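Putative Acetyltransferase (Pyrococcus horikoshii, PDB 3DDD) probably transfers an acyl group, likely from an acyl-coenzyme A, in the manner of GNAT acetyltransferases, and binds coenzyme A. Local coordinates at residues L70-C79 and G90-Y98. Sequence-based numbering, arbitrary orientation.
Sequences LKDEPVGMGC and GLMGVKKAY. With COA (coenzyme A), chain B.
Lys-95, just past the end of strand 86-94, has its NZ gripped by two oxygens of strand 73-82. Lys-95 NZ forms a 2.7 Å salt bridge to Glu-73 OE2, coming from above the carboxylate plane, 44° out of it. A weak bond to Pro-74 O is the second. The lysine chain runs extended beyond CG, with CD and CE passing close to the same carbonyl. At its base, Lys-95 N bonds almost straight to Val-75 O at 2.9 Å.

Next to this pair, Val-75 packs on Tyr-98. Val-75 CG2 sits over the centre of the Tyr-98 ring, 3.6 Å from the centroid, in a CH-pi contact. Val-75 CG1 lies anti to the backbone N (chi1 157°), which sets it 3.5 Å from Tyr-98 CB. Leu-70 CD2 approaches Tyr-98 CE1 obliquely. With an alanine in place of Tyr-98, Val-75 CG2 and Leu-70 CD2 are likely to lose the ring they pack on, leaving a gap beside them.

The two strands form the antiparallel hairpin 73-82/86-94 of the GNAT fold. Met-77 and Gly-93 are a hydrogen-bonded pair, as are Cys-79 and Gly-90. The register slips by one between them, a beta bulge at Leu-91 and Met-92. As in other GNAT enzymes, the pantetheine arm of coenzyme A lies beside this bulged strand, beta4. Leu-91 CB lies 4.0 Å from Cys-79 SG, on the side where helix 47-60 packs. Met-92 SE lies 3.9 Å from Gly-78 CA.

Beyond the bulge, Val-94 N points away from strand 73-82 and donates to O9P of coenzyme A at 2.8 Å, while Arg-100, Gly-102, Gly-104 and Thr-105 hold other parts of the ligand.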
ATOM      1  N   LEU A  70      17.945 -10.082  15.532  1.00 41.93           N
ATOM      2  CA  LEU A  70      19.255 -10.621  15.872  1.00 44.85           C
ATOM      3  C   LEU A  70      19.464 -10.339  17.344  1.00 46.29           C
ATOM      4  O   LEU A  70      19.809  -9.211  17.705  1.00 46.57           O
ATOM      5  CB  LEU A  70      20.362  -9.991  15.028  1.00 43.86           C
ATOM      6  CG  LEU A  70      21.746 -10.591  15.267  1.00 45.55           C
ATOM      7  CD1 LEU A  70      21.835 -12.105  14.923  1.00 39.61           C
ATOM      8  CD2 LEU A  70      22.789  -9.778  14.492  1.00 47.61           C
ATOM      9  N   LYS A  71      19.186 -11.345  18.180  1.00 49.71           N
ATOM     10  CA  LYS A  71      19.337 -11.253  19.639  1.00 53.68           C
ATOM     11  C   LYS A  71      18.542 -10.077  20.191  1.00 54.29           C
ATOM     12  O   LYS A  71      19.125  -9.114  20.710  1.00 57.20           O
ATOM     13  CB  LYS A  71      20.807 -11.081  20.055  1.00 53.98           C
ATOM     14  CG  LYS A  71      21.626 -12.362  20.183  1.00 57.55           C
ATOM     15  CD  LYS A  71      23.105 -12.052  20.417  1.00 57.13           C
ATOM     16  CE  LYS A  71      23.746 -11.299  19.222  1.00 62.23           C
ATOM     17  NZ  LYS A  71      24.959 -10.523  19.635  1.00 64.39           N
ATOM     18  N   ASP A  72      17.227 -10.137  20.056  1.00 51.99           N
ATOM     19  CA  ASP A  72      16.343  -9.124  20.643  1.00 53.23           C
ATOM     20  C   ASP A  72      16.421  -7.724  20.021  1.00 49.44           C
ATOM     21  O   ASP A  72      15.591  -6.873  20.335  1.00 52.15           O
ATOM     22  CB  ASP A  72      16.547  -9.033  22.167  1.00 53.95           C
ATOM     23  CG  ASP A  72      16.500 -10.407  22.857  1.00 62.21           C
ATOM     24  OD1 ASP A  72      16.060 -11.400  22.219  1.00 65.33           O
ATOM     25  OD2 ASP A  72      16.923 -10.485  24.041  1.00 73.70           O
ATOM     26  N   GLU A  73      17.412  -7.477  19.173  1.00 47.21           N
ATOM     27  CA  GLU A  73      17.479  -6.243  18.395  1.00 45.58           C
ATOM     28  C   GLU A  73      16.622  -6.502  17.137  1.00 43.83           C
ATOM     29  O   GLU A  73      16.837  -7.479  16.418  1.00 38.72           O
ATOM     30  CB  GLU A  73      18.952  -5.894  18.078  1.00 45.70           C
ATOM     31  CG  GLU A  73      19.238  -4.776  17.061  1.00 51.65           C
ATOM     32  CD  GLU A  73      18.766  -3.374  17.481  1.00 65.57           C
ATOM     33  OE1 GLU A  73      18.421  -3.168  18.668  1.00 68.55           O
ATOM     34  OE2 GLU A  73      18.736  -2.478  16.602  1.00 71.82           O
ATOM     35  N   PRO A  74      15.598  -5.666  16.914  1.00 43.63           N
ATOM     36  CA  PRO A  74      14.775  -5.806  15.737  1.00 43.12           C
ATOM     37  C   PRO A  74      15.518  -5.267  14.518  1.00 41.53           C
ATOM     38  O   PRO A  74      16.009  -4.144  14.525  1.00 42.58           O
ATOM     39  CB  PRO A  74      13.559  -4.949  16.070  1.00 43.73           C
ATOM     40  CG  PRO A  74      14.114  -3.879  16.905  1.00 46.84           C
ATOM     41  CD  PRO A  74      15.149  -4.543  17.754  1.00 44.93           C
ATOM     42  N   VAL A  75      15.580  -6.062  13.468  1.00 38.83           N
ATOM     43  CA  VAL A  75      16.445  -5.750  12.351  1.00 37.24           C
ATOM     44  C   VAL A  75      15.678  -5.565  11.039  1.00 34.05           C
ATOM     45  O   VAL A  75      16.055  -4.759  10.197  1.00 35.83           O
ATOM     46  CB  VAL A  75      17.524  -6.875  12.250  1.00 37.19           C
ATOM     47  CG1 VAL A  75      18.102  -6.972  10.843  1.00 42.91           C
ATOM     48  CG2 VAL A  75      18.605  -6.607  13.289  1.00 34.09           C
ATOM     49  N   GLY A  76      14.611  -6.324  10.860  1.00 33.48           N
ATOM     50  CA  GLY A  76      13.938  -6.414   9.557  1.00 30.97           C
ATOM     51  C   GLY A  76      12.475  -6.839   9.667  1.00 31.61           C
ATOM     52  O   GLY A  76      12.086  -7.526  10.607  1.00 32.53           O
HETATM   53  N   MSE A  77      11.678  -6.427   8.683  1.00 31.62           N
HETATM   54  CA  MSE A  77      10.264  -6.698   8.662  1.00 31.55           C
HETATM   55  C   MSE A  77       9.722  -6.759   7.272  1.00 31.21           C
HETATM   56  O   MSE A  77      10.331  -6.233   6.320  1.00 31.44           O
HETATM   57  CB  MSE A  77       9.513  -5.585   9.391  1.00 32.13           C
HETATM   58  CG  MSE A  77       9.518  -4.268   8.670  1.00 33.22           C
HETATM   59 SE   MSE A  77       8.507  -2.964   9.735  0.75 34.54          SE
HETATM   60  CE  MSE A  77       6.729  -3.520   9.255  1.00 31.68           C
ATOM     61  N   GLY A  78       8.524  -7.326   7.170  1.00 31.85           N
ATOM     62  CA  GLY A  78       7.742  -7.298   5.926  1.00 32.87           C
ATOM     63  C   GLY A  78       6.336  -7.802   6.154  1.00 33.60           C
ATOM     64  O   GLY A  78       6.076  -8.464   7.169  1.00 31.65           O
ATOM     65  N   CYS A  79       5.430  -7.496   5.211  1.00 34.95           N
ATOM     66  CA  CYS A  79       4.020  -7.861   5.343  1.00 33.57           C
ATOM     67  C   CYS A  79       3.387  -8.396   4.107  1.00 33.22           C
ATOM     68  O   CYS A  79       3.761  -8.041   2.996  1.00 30.97           O
ATOM     69  CB  CYS A  79       3.165  -6.678   5.730  1.00 39.53           C
ATOM     70  SG  CYS A  79       3.653  -5.878   7.201  1.00 40.17           S
ATOM     71  N   GLY A  90       3.994  -5.783   1.105  1.00 30.50           N
ATOM     72  CA  GLY A  90       4.413  -4.430   1.360  1.00 30.96           C
ATOM     73  C   GLY A  90       5.177  -4.245   2.648  1.00 30.19           C
ATOM     74  O   GLY A  90       5.366  -5.197   3.417  1.00 32.90           O
ATOM     75  N   LEU A  91       5.685  -3.032   2.852  1.00 31.10           N
ATOM     76  CA  LEU A  91       6.308  -2.648   4.130  1.00 34.09           C
ATOM     77  C   LEU A  91       7.623  -3.413   4.407  1.00 36.70           C
ATOM     78  O   LEU A  91       8.031  -3.574   5.545  1.00 37.27           O
ATOM     79  CB  LEU A  91       5.274  -2.764   5.299  1.00 33.73           C
ATOM     80  CG  LEU A  91       4.000  -1.889   5.250  1.00 36.12           C
ATOM     81  CD1 LEU A  91       3.175  -1.869   6.590  1.00 31.71           C
ATOM     82  CD2 LEU A  91       4.366  -0.435   4.873  1.00 34.27           C
HETATM   83  N   MSE A  92       8.304  -3.852   3.340  1.00 37.77           N
HETATM   84  CA  MSE A  92       9.641  -4.424   3.468  1.00 36.84           C
HETATM   85  C   MSE A  92      10.672  -3.366   3.923  1.00 35.85           C
HETATM   86  O   MSE A  92      10.721  -2.256   3.405  1.00 34.57           O
HETATM   87  CB  MSE A  92      10.109  -5.026   2.152  1.00 33.84           C
HETATM   88  CG  MSE A  92       9.272  -6.182   1.634  1.00 41.17           C
HETATM   89 SE   MSE A  92       9.602  -7.863   2.519  0.75 36.61          SE
HETATM   90  CE  MSE A  92      11.514  -8.011   2.129  1.00 40.35           C
ATOM     91  N   GLY A  93      11.522  -3.758   4.859  1.00 34.64           N
ATOM     92  CA  GLY A  93      12.441  -2.848   5.498  1.00 33.12           C
ATOM     93  C   GLY A  93      13.452  -3.597   6.329  1.00 33.33           C
ATOM     94  O   GLY A  93      13.082  -4.448   7.143  1.00 29.32           O
ATOM     95  N   VAL A  94      14.735  -3.288   6.106  1.00 33.38           N
ATOM     96  CA  VAL A  94      15.821  -3.761   6.962  1.00 31.22           C
ATOM     97  C   VAL A  94      16.645  -2.570   7.355  1.00 31.93           C
ATOM     98  O   VAL A  94      16.957  -1.721   6.526  1.00 30.79           O
ATOM     99  CB  VAL A  94      16.645  -4.810   6.238  1.00 31.55           C
ATOM    100  CG1 VAL A  94      17.956  -5.181   7.014  1.00 25.51           C
ATOM    101  CG2 VAL A  94      15.739  -6.053   5.995  1.00 29.65           C
ATOM    102  N   LYS A  95      16.977  -2.498   8.642  1.00 33.60           N
ATOM    103  CA  LYS A  95      17.703  -1.367   9.195  1.00 33.54           C
ATOM    104  C   LYS A  95      19.013  -1.234   8.455  1.00 32.34           C
ATOM    105  O   LYS A  95      19.637  -2.230   8.161  1.00 32.07           O
ATOM    106  CB  LYS A  95      17.950  -1.580  10.685  1.00 35.43           C
ATOM    107  CG  LYS A  95      16.767  -1.231  11.591  1.00 35.67           C
ATOM    108  CD  LYS A  95      17.167  -1.492  13.032  1.00 36.06           C
ATOM    109  CE  LYS A  95      16.198  -0.896  14.033  1.00 37.99           C
ATOM    110  NZ  LYS A  95      16.693  -1.185  15.385  1.00 47.34           N
ATOM    111  N   LYS A  96      19.424  -0.006   8.150  1.00 35.01           N
ATOM    112  CA  LYS A  96      20.561   0.236   7.244  1.00 36.29           C
ATOM    113  C   LYS A  96      21.826  -0.497   7.646  1.00 33.75           C
ATOM    114  O   LYS A  96      22.539  -0.972   6.774  1.00 34.33           O
ATOM    115  CB  LYS A  96      20.853   1.740   7.065  1.00 35.49           C
ATOM    116  CG  LYS A  96      19.777   2.476   6.222  1.00 39.98           C
ATOM    117  CD  LYS A  96      20.093   3.942   5.974  1.00 40.21           C
ATOM    118  CE  LYS A  96      19.985   4.771   7.262  1.00 47.46           C
ATOM    119  NZ  LYS A  96      18.569   4.985   7.720  1.00 53.51           N
ATOM    120  N   ALA A  97      22.082  -0.632   8.948  1.00 34.51           N
ATOM    121  CA  ALA A  97      23.282  -1.335   9.443  1.00 35.16           C
ATOM    122  C   ALA A  97      23.296  -2.823   9.087  1.00 33.73           C
ATOM    123  O   ALA A  97      24.321  -3.495   9.181  1.00 31.98           O
ATOM    124  CB  ALA A  97      23.430  -1.165  10.977  1.00 35.45           C
ATOM    125  N   TYR A  98      22.144  -3.345   8.697  1.00 35.01           N
ATOM    126  CA  TYR A  98      21.985  -4.782   8.524  1.00 33.97           C
ATOM    127  C   TYR A  98      21.644  -5.128   7.090  1.00 33.79           C
ATOM    128  O   TYR A  98      21.390  -6.290   6.768  1.00 33.49           O
ATOM    129  CB  TYR A  98      20.909  -5.288   9.487  1.00 34.29           C
ATOM    130  CG  TYR A  98      21.350  -5.259  10.918  1.00 31.76           C
ATOM    131  CD1 TYR A  98      22.127  -6.288  11.442  1.00 45.66           C
ATOM    132  CD2 TYR A  98      21.014  -4.202  11.755  1.00 39.20           C
ATOM    133  CE1 TYR A  98      22.562  -6.273  12.773  1.00 39.96           C
ATOM    134  CE2 TYR A  98      21.451  -4.169  13.084  1.00 41.23           C
ATOM    135  CZ  TYR A  98      22.220  -5.217  13.584  1.00 44.26           C
ATOM    136  OH  TYR A  98      22.644  -5.215  14.896  1.00 44.27           O
TER
HETATM  137  N1A COA B 300      20.429  -1.006  -4.263  1.00 36.60           N
HETATM  138  C2A COA B 300      20.076  -1.871  -5.269  1.00 33.67           C
HETATM  139  N3A COA B 300      19.652  -3.145  -4.954  1.00 40.05           N
HETATM  140  C4A COA B 300      19.600  -3.512  -3.640  1.00 28.01           C
HETATM  141  C5A COA B 300      19.932  -2.654  -2.615  1.00 37.46           C
HETATM  142  C6A COA B 300      20.358  -1.390  -2.943  1.00 40.06           C
HETATM  143  N6A COA B 300      20.975  -0.722  -1.993  1.00 28.63           N
HETATM  144  N7A COA B 300      19.783  -3.272  -1.421  1.00 31.82           N
HETATM  145  C8A COA B 300      19.327  -4.514  -1.685  1.00 33.13           C
HETATM  146  N9A COA B 300      19.209  -4.662  -3.051  1.00 25.62           N
HETATM  147  C1B COA B 300      18.612  -5.781  -3.800  1.00 34.14           C
HETATM  148  C2B COA B 300      19.684  -6.528  -4.583  1.00 34.14           C
HETATM  149  O2B COA B 300      19.189  -7.125  -5.745  1.00 34.37           O
HETATM  150  C3B COA B 300      20.062  -7.610  -3.608  1.00 37.67           C
HETATM  151  O3B COA B 300      20.682  -8.662  -4.264  1.00 40.81           O
HETATM  152  P3B COA B 300      22.271  -8.688  -4.506  1.00 47.84           P
HETATM  153  O7A COA B 300      22.666 -10.094  -4.940  1.00 46.72           O
HETATM  154  O8A COA B 300      22.934  -8.379  -3.195  1.00 36.01           O
HETATM  155  O9A COA B 300      22.563  -7.823  -5.686  1.00 43.05           O
HETATM  156  C4B COA B 300      18.692  -7.955  -3.081  1.00 35.57           C
HETATM  157  O4B COA B 300      18.099  -6.695  -2.866  1.00 35.65           O
HETATM  158  C5B COA B 300      18.675  -8.794  -1.821  1.00 33.83           C
HETATM  159  O5B COA B 300      19.542  -8.239  -0.892  1.00 35.29           O
HETATM  160  P1A COA B 300      19.211  -8.421   0.656  1.00 33.02           P
HETATM  161  O1A COA B 300      20.500  -8.355   1.432  1.00 40.03           O
HETATM  162  O2A COA B 300      18.468  -9.696   0.954  1.00 28.34           O
HETATM  163  O3A COA B 300      18.259  -7.152   0.888  1.00 35.85           O
HETATM  164  P2A COA B 300      18.221  -6.331   2.266  1.00 29.55           P
HETATM  165  O4A COA B 300      18.375  -7.111   3.522  1.00 32.08           O
HETATM  166  O5A COA B 300      19.221  -5.190   2.187  1.00 39.24           O
HETATM  167  O6A COA B 300      16.761  -5.631   2.183  1.00 34.25           O
HETATM  168  CBP COA B 300      15.316  -3.876   1.128  1.00 42.18           C
HETATM  169  CCP COA B 300      16.361  -5.006   0.976  1.00 38.04           C
HETATM  170  CDP COA B 300      14.287  -4.328   2.164  1.00 30.87           C
HETATM  171  CEP COA B 300      14.631  -3.730  -0.240  1.00 38.17           C
HETATM  172  CAP COA B 300      15.874  -2.455   1.352  1.00 44.71           C
HETATM  173  OAP COA B 300      17.257  -2.419   1.502  1.00 49.69           O
HETATM  174  C9P COA B 300      15.220  -1.591   2.408  1.00 37.44           C
HETATM  175  O9P COA B 300      14.897  -1.988   3.675  1.00 30.50           O
HETATM  176  N8P COA B 300      14.933  -0.343   2.111  1.00 52.59           N
HETATM  177  C7P COA B 300      13.637   0.145   2.490  1.00 58.47           C
HETATM  178  C6P COA B 300      13.068   1.116   1.494  1.00 57.27           C
HETATM  179  C5P COA B 300      13.227   0.646   0.089  1.00 64.31           C
HETATM  180  O5P COA B 300      13.810   1.453  -0.679  1.00 61.92           O
HETATM  181  N4P COA B 300      12.760  -0.592  -0.246  1.00 72.49           N
HETATM  182  C3P COA B 300      11.530  -1.283   0.210  1.00 65.62           C
HETATM  183  C2P COA B 300      10.240  -1.126  -0.650  1.00 64.57           C
HETATM  184  S1P COA B 300      10.076  -2.073  -2.215  1.00 49.23           S